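Local coordinates for protein exoenzyme S (Pseudomonas aeruginosa, PDB 6GN8) that probably acts as a secreted virulence toxin that ADP-ribosylates host proteins through the domain in this chain, while the full-length protein also carries a GTPase-activating domain, at residues E41-L44 with G45-P48; D70-R73 with A74-G78; Q79-D82 with A83-L87; A201-G204 with E205-H209. The protein carries 2 engineered substitutions. All blocks are in the same frame, centred on the assembly; numbering follows the deposited sequence. Where two conformers were deposited one is given.

Contact 1: residues E41-L44 with G45-P48; sequences EKYL and GRQP
The carbonyl O of Tyr-43 accepts the N-H of Arg-46, a weak bond of 3.3 Å from Arg-46 N to Tyr-43 O, and so closes a type II beta turn with Gly-45 at its third position, where phi is positive (84°). It overlaps a type I turn from Glu-41 to Leu-44, sharing Tyr-43 and Leu-44; that turn is held by a bond of 3.0 Å from Leu-44 N to Glu-41 O. Arg-46 runs extended from CG to NE back across Lys-42 and Tyr-43. Its end meets the aliphatic part of the lysine, with NH1 of Arg-46 3.2 Å from CE of Lys-42. On the tyrosine side, NH2 of Arg-46 comes within 4.1 Å of CE1 of Tyr-43, the ring and guanidinium planes standing 74° apart. Lys-42 places CG between its backbone N and carbonyl carbon (chi1 71°), which brings CG over the centre of the Tyr-43 ring. A hydrogen bond from NH2 of Arg-46 to the carbonyl O of Ile-164, in a loop distant in sequence, fixes the guanidinium. NZ of Lys-42 lies only 3.8 Å from NH1 of Arg-46, and the two cationic ends would probably repel each other; the Ile-164 carbonyl and solvent at this exposed corner may ease this.

Contact 2: residues D70-R73 with A74-G78; sequences DLNR and ALRQG
Asp-70 to Gln-77 form the last two turns of helix 54-77, with i to i+4 bonds running from Ala-74 N to Asp-70 O, Leu-75 N to Leu-71 O (3.0 Å), Arg-76 N to Asn-72 O (2.9 Å) and Gln-77 N to Arg-73 O. One turn apart, Leu-71 and Leu-75 meet obliquely, CG of the first 3.9 Å from CD1 of the second, and both also pack on Tyr-132. Beside them, CB of Ala-74 sits 3.4 Å from the carbonyl O of Leu-71. The helix ends in a Schellman motif: Gly-78, with phi of 78°, is the C-prime residue, Gln-79 N reaches Ala-74 O, and Gly-78 N makes a weak bond of 3.4 Å to Leu-75 O. On the polar side, Arg-76 extends from CG to NE and lays one face of its guanidinium over Asn-72, whose CB lies 3.7 Å above the plane and toward its rim. NE of Arg-76 is held by a salt bridge to Asp-129. The amide of Asn-72 is turned 39° from that guanidinium and is gripped at both ends, OD1 by the backbone N of Tyr-132 and ND2 by the hydroxyl of Tyr-63.

Contact 3: residues Q79-D82 with A83-L87; sequences QELD and AGQKL
Gln-79 to Asp-82 run extended away from the end of helix 54-77, and the chain coils into helix 83-99 at Ala-83, its first turn closed by a bond of 2.9 Å from Lys-86 N to Asp-82 O. Asp-82 is the N-cap. A chi1 of 61° folds its carboxylate back over the helix start, where OD1 accepts the N-H of Gln-85, 3.3 Å from OD1 of Asp-82 to Gln-85 N; the donor comes from above the carboxylate plane. Gln-85 answers through OE1, which lies 3.0 Å from Asp-82 N and accepts that N-H along a fairly straight line (161°). The two reciprocal bonds make a capping box. They bring the carboxylate and the amide into a stack with planes 9° apart, which sets two acceptors, OD2 of Asp-82 and OE1 of Gln-85, 3.2 Å from each other. Besides Asp-82 N, OE1 of Gln-85 is met by a water 2.7 Å away, which donates to it and also to the carbonyl O of Glu-80, while the other end of the amide, NE2, bonds to OD1 of Asp-70 on the preceding helix. Leu-81 fills in beside the box: its CB is 3.7 Å from CB of Gln-85 and also touches CG of Lys-86, and the leucine packs on Ala-74. Lys-86, bent at chi3, curls along the backbone and sets CE 3.4 Å from the carbonyl O of Leu-81.

Contact 4: residues A201-G204 with E205-H209; sequences AALG and ELSGH
Glu-205 meets Gly-204 with the base of its side chain, CB of Glu-205 lying 3.6 Å and CG of Glu-205 3.7 Å from C of Gly-204, before the chain extends onward to a carboxylate that makes a long, weak ion pair with Arg-182. The chain bends at Gly-204, which has a positive phi of 123°. Behind it lies the short 3-10 segment 201-203, ended by a weak bond of 3.3 Å from Gly-204 N to Ala-201 O. Leu-206 begins a type II beta turn that runs to His-209. Ser-207 carries the side-chain contact with Leu-203. Its chi1 of 180° swings OG away from the backbone N and toward the leucine, so that OG of Ser-207 lies 4.0 Å from both CB and CD1 of Leu-203, while CB of Ser-207 is 4.1 Å from CB of Leu-203. Gly-208 takes the third position of the turn with positive phi (83°), and His-209 closes it. A chain of another protein meets this loop: OG of Ser-207 is hydrogen-bonded to an aromatic side chain of that chain, ND1 of His-209 to an acidic one, and the carbonyl O atoms of Glu-205 and Ser-207 to basic ones. Gly-208 adds backbone hydrogen bonds to the same partner, and Leu-203 packs on an aromatic side chain there. Contact within the toxin is thus thin and mainly van der Waals, while several polar groups are turned to the partner, consistent with this loop forming part of the interface with the other protein.

All four contacts are local and in series; none nests in or crosses another. From the N terminus, contact 1 forms the paired turns after helix 38-41, on the way to helix 54-77. Contact 2 ends that helix, and contact 3 begins helix 83-99. These two, with centres about 10 Å apart, bond and pack against each other, closing the connection between the consecutive helices by joining the end of helix 54-77 to the start of helix 83-99. Contact 4 comes much later, after strand 194-200 of the mixed sheet, across the chain's centre from the other three and about 35 Å from contact 1 between centres. It joins the sheet to the segment leading to helix 213-216 and faces another protein.

Contact 1: residues E41-L44 with G45-P48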
loop_
_atom_site.group_PDB
_atom_site.type_symbol
_atom_site.label_atom_id
_atom_site.label_comp_id
_atom_site.label_asym_id
_atom_site.label_seq_id
_atom_site.Cartn_x
_atom_site.Cartn_y
_atom_site.Cartn_z
ATOM N N GLU C 41 -28.140 -44.140 14.714
ATOM C CA GLU C 41 -29.001 -44.494 13.582
ATOM C C GLU C 41 -30.091 -43.462 13.248
ATOM O O GLU C 41 -30.474 -43.389 12.083
ATOM C CB GLU C 41 -29.654 -45.858 13.779
ATOM C CG GLU C 41 -28.724 -46.950 14.252
ATOM C CD GLU C 41 -29.478 -48.232 14.526
ATOM O OE1 GLU C 41 -29.719 -48.981 13.554
ATOM O OE2 GLU C 41 -29.854 -48.477 15.695
ATOM N N LYS C 42 -30.588 -42.664 14.220
ATOM C CA LYS C 42 -31.608 -41.650 13.877
ATOM C C LYS C 42 -31.086 -40.649 12.813
ATOM O O LYS C 42 -31.885 -40.132 12.018
ATOM C CB LYS C 42 -32.149 -40.908 15.115
ATOM C CG LYS C 42 -31.220 -39.911 15.824
ATOM C CD LYS C 42 -32.020 -39.075 16.855
ATOM C CE LYS C 42 -32.771 -37.956 16.165
ATOM N NZ LYS C 42 -33.771 -37.267 17.030
ATOM N N TYR C 43 -29.746 -40.449 12.750
ATOM C CA TYR C 43 -29.137 -39.534 11.779
ATOM C C TYR C 43 -28.932 -40.146 10.402
ATOM O O TYR C 43 -28.581 -39.402 9.500
ATOM C CB TYR C 43 -27.797 -38.998 12.298
ATOM C CG TYR C 43 -27.969 -38.260 13.605
ATOM C CD1 TYR C 43 -28.648 -37.046 13.656
ATOM C CD2 TYR C 43 -27.534 -38.817 14.801
ATOM C CE1 TYR C 43 -28.867 -36.395 14.863
ATOM C CE2 TYR C 43 -27.750 -38.175 16.013
ATOM C CZ TYR C 43 -28.402 -36.954 16.037
ATOM O OH TYR C 43 -28.606 -36.309 17.230
ATOM N N LEU C 44 -29.177 -41.459 10.218
ATOM C CA LEU C 44 -28.983 -42.125 8.928
ATOM C C LEU C 44 -29.943 -41.608 7.844
ATOM O O LEU C 44 -31.166 -41.617 8.035
ATOM C CB LEU C 44 -29.103 -43.646 9.052
ATOM C CG LEU C 44 -27.945 -44.362 9.726
ATOM C CD1 LEU C 44 -28.323 -45.772 10.059
ATOM C CD2 LEU C 44 -26.710 -44.353 8.856
ATOM N N GLY C 45 -29.351 -41.129 6.749
ATOM C CA GLY C 45 -30.051 -40.606 5.578
ATOM C C GLY C 45 -30.498 -39.159 5.641
ATOM O O GLY C 45 -31.176 -38.694 4.717
ATOM N N ARG C 46 -30.094 -38.416 6.698
ATOM C CA ARG C 46 -30.506 -37.019 6.908
ATOM C C ARG C 46 -29.838 -36.020 5.910
ATOM O O ARG C 46 -30.278 -34.858 5.798
ATOM C CB ARG C 46 -30.315 -36.585 8.370
ATOM C CG ARG C 46 -31.569 -36.890 9.192
ATOM C CD ARG C 46 -31.515 -36.384 10.617
ATOM N NE ARG C 46 -32.570 -36.980 11.449
ATOM C CZ ARG C 46 -32.985 -36.508 12.628
ATOM N NH1 ARG C 46 -33.964 -37.116 13.286
ATOM N NH2 ARG C 46 -32.445 -35.404 13.139
ATOM N N GLN C 47 -28.849 -36.474 5.144
ATOM C CA GLN C 47 -28.282 -35.612 4.111
ATOM C C GLN C 47 -28.304 -36.382 2.780
ATOM O O GLN C 47 -27.271 -36.962 2.416
ATOM C CB GLN C 47 -26.876 -35.119 4.486
ATOM C CG GLN C 47 -26.838 -33.631 4.787
ATOM C CD GLN C 47 -25.444 -33.115 5.048
ATOM O OE1 GLN C 47 -24.434 -33.639 4.547
ATOM N NE2 GLN C 47 -25.365 -32.050 5.837
ATOM N N PRO C 48 -29.479 -36.448 2.068
ATOM C CA PRO C 48 -29.551 -37.211 0.795
ATOM C C PRO C 48 -28.657 -36.632 -0.322
ATOM O O PRO C 48 -28.371 -37.328 -1.301
ATOM C CB PRO C 48 -31.044 -37.180 0.431
ATOM C CG PRO C 48 -31.748 -36.823 1.702
ATOM C CD PRO C 48 -30.797 -35.863 2.382
#

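Contact 2: residues D70-R73 with A74-G78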
loop_
_atom_site.group_PDB
_atom_site.type_symbol
_atom_site.label_atom_id
_atom_site.label_comp_id
_atom_site.label_asym_id
_atom_site.label_seq_id
_atom_site.Cartn_x
_atom_site.Cartn_y
_atom_site.Cartn_z
ATOM N N ASP C 70 -19.336 -33.253 25.998
ATOM C CA ASP C 70 -18.371 -34.191 26.562
ATOM C C ASP C 70 -17.094 -34.333 25.680
ATOM O O ASP C 70 -15.986 -34.308 26.239
ATOM C CB ASP C 70 -19.019 -35.564 26.853
ATOM C CG ASP C 70 -19.429 -36.380 25.634
ATOM O OD1 ASP C 70 -18.566 -37.117 25.089
ATOM O OD2 ASP C 70 -20.614 -36.313 25.248
ATOM N N LEU C 71 -17.244 -34.432 24.327
ATOM C CA LEU C 71 -16.092 -34.606 23.421
ATOM C C LEU C 71 -15.090 -33.428 23.493
ATOM O O LEU C 71 -13.899 -33.662 23.738
ATOM C CB LEU C 71 -16.523 -34.863 21.958
ATOM C CG LEU C 71 -15.391 -34.974 20.927
ATOM C CD1 LEU C 71 -14.451 -36.144 21.222
ATOM C CD2 LEU C 71 -15.935 -35.130 19.563
ATOM N N ASN C 72 -15.571 -32.197 23.281
ATOM C CA ASN C 72 -14.772 -30.954 23.294
ATOM C C ASN C 72 -14.088 -30.710 24.648
ATOM O O ASN C 72 -12.968 -30.203 24.668
ATOM C CB ASN C 72 -15.632 -29.755 22.894
ATOM C CG ASN C 72 -15.892 -29.687 21.401
ATOM O OD1 ASN C 72 -15.204 -30.297 20.564
ATOM N ND2 ASN C 72 -16.882 -28.928 21.025
ATOM N N ARG C 73 -14.758 -31.094 25.767
ATOM C CA ARG C 73 -14.212 -30.992 27.123
ATOM C C ARG C 73 -12.979 -31.893 27.225
ATOM O O ARG C 73 -11.969 -31.491 27.792
ATOM C CB ARG C 73 -15.298 -31.401 28.144
ATOM C CG ARG C 73 -14.900 -31.417 29.623
ATOM C CD ARG C 73 -16.109 -31.678 30.517
ATOM N NE ARG C 73 -16.540 -33.082 30.516
ATOM C CZ ARG C 73 -17.766 -33.509 30.202
ATOM N NH1 ARG C 73 -18.059 -34.800 30.256
ATOM N NH2 ARG C 73 -18.708 -32.643 29.841
ATOM N N ALA C 74 -13.069 -33.116 26.659
ATOM C CA ALA C 74 -11.984 -34.091 26.698
ATOM C C ALA C 74 -10.790 -33.652 25.815
ATOM O O ALA C 74 -9.642 -33.809 26.231
ATOM C CB ALA C 74 -12.485 -35.458 26.278
ATOM N N LEU C 75 -11.072 -33.096 24.621
ATOM C CA LEU C 75 -10.073 -32.605 23.670
ATOM C C LEU C 75 -9.341 -31.403 24.244
ATOM O O LEU C 75 -8.118 -31.331 24.173
ATOM C CB LEU C 75 -10.737 -32.222 22.323
ATOM C CG LEU C 75 -11.279 -33.360 21.427
ATOM C CD1 LEU C 75 -12.231 -32.796 20.335
ATOM C CD2 LEU C 75 -10.150 -34.129 20.761
ATOM N N ARG C 76 -10.108 -30.467 24.825
ATOM C CA ARG C 76 -9.622 -29.216 25.411
ATOM C C ARG C 76 -8.779 -29.485 26.653
ATOM O O ARG C 76 -7.752 -28.834 26.823
ATOM C CB ARG C 76 -10.798 -28.256 25.727
ATOM C CG ARG C 76 -11.296 -27.529 24.490
ATOM C CD ARG C 76 -12.634 -26.835 24.697
ATOM N NE ARG C 76 -13.131 -26.304 23.425
ATOM C CZ ARG C 76 -14.406 -26.072 23.133
ATOM N NH1 ARG C 76 -15.354 -26.289 24.037
ATOM N NH2 ARG C 76 -14.745 -25.623 21.932
ATOM N N GLN C 77 -9.195 -30.440 27.503
ATOM C CA GLN C 77 -8.452 -30.805 28.717
ATOM C C GLN C 77 -7.265 -31.772 28.437
ATOM O O GLN C 77 -6.429 -31.964 29.315
ATOM C CB GLN C 77 -9.390 -31.418 29.766
ATOM C CG GLN C 77 -10.247 -30.379 30.497
ATOM C CD GLN C 77 -11.356 -30.967 31.355
ATOM O OE1 GLN C 77 -12.372 -30.311 31.618
ATOM N NE2 GLN C 77 -11.204 -32.202 31.823
ATOM N N GLY C 78 -7.202 -32.364 27.246
ATOM C CA GLY C 78 -6.132 -33.287 26.877
ATOM C C GLY C 78 -6.280 -34.681 27.450
ATOM O O GLY C 78 -5.300 -35.423 27.538
#

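Contact 3: residues Q79-D82 with A83-L87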
loop_
_atom_site.group_PDB
_atom_site.type_symbol
_atom_site.label_atom_id
_atom_site.label_comp_id
_atom_site.label_asym_id
_atom_site.label_seq_id
_atom_site.Cartn_x
_atom_site.Cartn_y
_atom_site.Cartn_z
ATOM N N GLN C 79 -7.515 -35.047 27.832
ATOM C CA GLN C 79 -7.880 -36.358 28.372
ATOM C C GLN C 79 -7.947 -37.373 27.251
ATOM O O GLN C 79 -8.245 -37.015 26.108
ATOM C CB GLN C 79 -9.254 -36.314 29.090
ATOM C CG GLN C 79 -9.549 -35.084 29.946
ATOM C CD GLN C 79 -8.807 -35.076 31.262
ATOM O OE1 GLN C 79 -9.255 -35.655 32.257
ATOM N NE2 GLN C 79 -7.658 -34.405 31.304
ATOM N N GLU C 80 -7.698 -38.639 27.572
ATOM C CA GLU C 80 -7.811 -39.724 26.604
ATOM C C GLU C 80 -9.290 -39.936 26.309
ATOM O O GLU C 80 -10.118 -39.916 27.227
ATOM C CB GLU C 80 -7.148 -41.004 27.126
ATOM C CG GLU C 80 -6.998 -42.080 26.067
ATOM C CD GLU C 80 -5.818 -42.999 26.289
ATOM O OE1 GLU C 80 -4.670 -42.559 26.048
ATOM O OE2 GLU C 80 -6.040 -44.161 26.700
ATOM N N LEU C 81 -9.626 -40.101 25.038
ATOM C CA LEU C 81 -11.019 -40.246 24.648
ATOM C C LEU C 81 -11.513 -41.646 24.875
ATOM O O LEU C 81 -10.817 -42.576 24.529
ATOM C CB LEU C 81 -11.202 -39.854 23.168
ATOM C CG LEU C 81 -10.575 -38.533 22.706
ATOM C CD1 LEU C 81 -10.858 -38.308 21.263
ATOM C CD2 LEU C 81 -11.064 -37.362 23.525
ATOM N N ASP C 82 -12.730 -41.814 25.402
ATOM C CA ASP C 82 -13.287 -43.158 25.543
ATOM C C ASP C 82 -13.654 -43.682 24.130
ATOM O O ASP C 82 -13.511 -42.938 23.156
ATOM C CB ASP C 82 -14.466 -43.207 26.540
ATOM C CG ASP C 82 -15.678 -42.374 26.208
ATOM O OD1 ASP C 82 -16.360 -42.683 25.198
ATOM O OD2 ASP C 82 -15.981 -41.448 26.980
ATOM N N ALA C 83 -14.034 -44.969 24.011
ATOM C CA ALA C 83 -14.332 -45.638 22.734
ATOM C C ALA C 83 -15.338 -44.848 21.864
ATOM O O ALA C 83 -15.082 -44.623 20.672
ATOM C CB ALA C 83 -14.854 -47.048 22.993
ATOM N N GLY C 84 -16.442 -44.424 22.486
ATOM C CA GLY C 84 -17.493 -43.628 21.866
ATOM C C GLY C 84 -17.002 -42.297 21.323
ATOM O O GLY C 84 -17.269 -41.965 20.161
ATOM N N GLN C 85 -16.254 -41.543 22.154
ATOM C CA GLN C 85 -15.637 -40.257 21.789
ATOM C C GLN C 85 -14.651 -40.443 20.623
ATOM O O GLN C 85 -14.712 -39.676 19.663
ATOM C CB GLN C 85 -14.936 -39.626 23.002
ATOM C CG GLN C 85 -15.900 -39.187 24.110
ATOM C CD GLN C 85 -15.197 -38.739 25.374
ATOM O OE1 GLN C 85 -14.094 -39.188 25.727
ATOM N NE2 GLN C 85 -15.834 -37.853 26.101
ATOM N N LYS C 86 -13.828 -41.534 20.666
ATOM C CA LYS C 86 -12.841 -41.906 19.642
ATOM C C LYS C 86 -13.501 -42.091 18.286
ATOM O O LYS C 86 -13.049 -41.492 17.298
ATOM C CB LYS C 86 -12.082 -43.178 20.039
ATOM C CG LYS C 86 -10.895 -42.910 20.956
ATOM C CD LYS C 86 -10.009 -44.141 21.195
ATOM C CE LYS C 86 -10.519 -45.059 22.292
ATOM N NZ LYS C 86 -9.648 -46.251 22.489
ATOM N N LEU C 87 -14.606 -42.861 18.254
ATOM C CA LEU C 87 -15.394 -43.145 17.044
ATOM C C LEU C 87 -16.032 -41.867 16.439
ATOM O O LEU C 87 -15.966 -41.690 15.219
ATOM C CB LEU C 87 -16.486 -44.199 17.327
ATOM C CG LEU C 87 -16.030 -45.620 17.668
ATOM C CD1 LEU C 87 -17.167 -46.429 18.262
ATOM C CD2 LEU C 87 -15.476 -46.329 16.464
HETATM O O HOH W 1 -12.570 -38.862 27.934
#

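Contact 4: residues A201-G204 with E205-H209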
loop_
_atom_site.group_PDB
_atom_site.type_symbol
_atom_site.label_atom_id
_atom_site.label_comp_id
_atom_site.label_asym_id
_atom_site.label_seq_id
_atom_site.Cartn_x
_atom_site.Cartn_y
_atom_site.Cartn_z
ATOM N N ALA C 201 -7.293 -18.833 9.220
ATOM C CA ALA C 201 -5.941 -18.425 8.787
ATOM C C ALA C 201 -5.649 -18.819 7.321
ATOM O O ALA C 201 -5.155 -17.989 6.545
ATOM C CB ALA C 201 -4.889 -19.014 9.708
ATOM N N ALA C 202 -6.065 -20.044 6.932
ATOM C CA ALA C 202 -5.914 -20.637 5.594
ATOM C C ALA C 202 -6.622 -19.834 4.460
ATOM O O ALA C 202 -6.461 -20.201 3.285
ATOM C CB ALA C 202 -6.436 -22.069 5.610
ATOM N N LEU C 203 -7.387 -18.758 4.794
ATOM C CA LEU C 203 -8.067 -17.934 3.785
ATOM C C LEU C 203 -7.094 -17.005 3.025
ATOM O O LEU C 203 -7.261 -16.767 1.815
ATOM C CB LEU C 203 -9.190 -17.093 4.411
ATOM C CG LEU C 203 -10.518 -17.802 4.617
ATOM C CD1 LEU C 203 -11.566 -16.852 5.167
ATOM C CD2 LEU C 203 -11.016 -18.412 3.336
ATOM N N GLY C 204 -6.118 -16.476 3.757
ATOM C CA GLY C 204 -5.132 -15.547 3.234
ATOM C C GLY C 204 -5.148 -14.264 4.029
ATOM O O GLY C 204 -5.878 -14.154 5.026
ATOM N N GLU C 205 -4.354 -13.278 3.587
ATOM C CA GLU C 205 -4.289 -11.987 4.267
ATOM C C GLU C 205 -4.949 -10.917 3.385
ATOM O O GLU C 205 -5.376 -9.877 3.893
ATOM C CB GLU C 205 -2.843 -11.644 4.685
ATOM C CG GLU C 205 -2.324 -12.584 5.782
ATOM C CD GLU C 205 -0.979 -12.279 6.420
ATOM O OE1 GLU C 205 0.045 -12.316 5.699
ATOM O OE2 GLU C 205 -0.944 -12.037 7.650
ATOM N N LEU C 206 -5.146 -11.241 2.094
ATOM C CA LEU C 206 -5.828 -10.409 1.105
ATOM C C LEU C 206 -7.351 -10.651 1.131
ATOM O O LEU C 206 -8.106 -10.000 0.401
ATOM C CB LEU C 206 -5.265 -10.711 -0.293
ATOM C CG LEU C 206 -3.728 -10.659 -0.470
ATOM C CD1 LEU C 206 -3.318 -11.216 -1.835
ATOM C CD2 LEU C 206 -3.176 -9.231 -0.298
ATOM N N SER C 207 -7.798 -11.622 1.940
ATOM C CA SER C 207 -9.214 -11.945 2.109
ATOM C C SER C 207 -9.860 -10.888 3.025
ATOM O O SER C 207 -9.201 -10.383 3.935
ATOM C CB SER C 207 -9.380 -13.352 2.692
ATOM O OG SER C 207 -10.745 -13.703 2.880
ATOM N N GLY C 208 -11.118 -10.555 2.745
ATOM C CA GLY C 208 -11.892 -9.581 3.502
ATOM C C GLY C 208 -11.654 -8.134 3.124
ATOM O O GLY C 208 -12.114 -7.225 3.825
ATOM N N HIS C 209 -10.902 -7.914 2.044
ATOM C CA HIS C 209 -10.605 -6.584 1.542
ATOM C C HIS C 209 -11.355 -6.335 0.256
ATOM O O HIS C 209 -11.258 -7.121 -0.682
ATOM C CB HIS C 209 -9.080 -6.392 1.321
ATOM C CG HIS C 209 -8.297 -6.195 2.580
ATOM N ND1 HIS C 209 -8.574 -5.153 3.444
ATOM C CD2 HIS C 209 -7.265 -6.908 3.081
ATOM C CE1 HIS C 209 -7.726 -5.274 4.453
ATOM N NE2 HIS C 209 -6.925 -6.317 4.289
#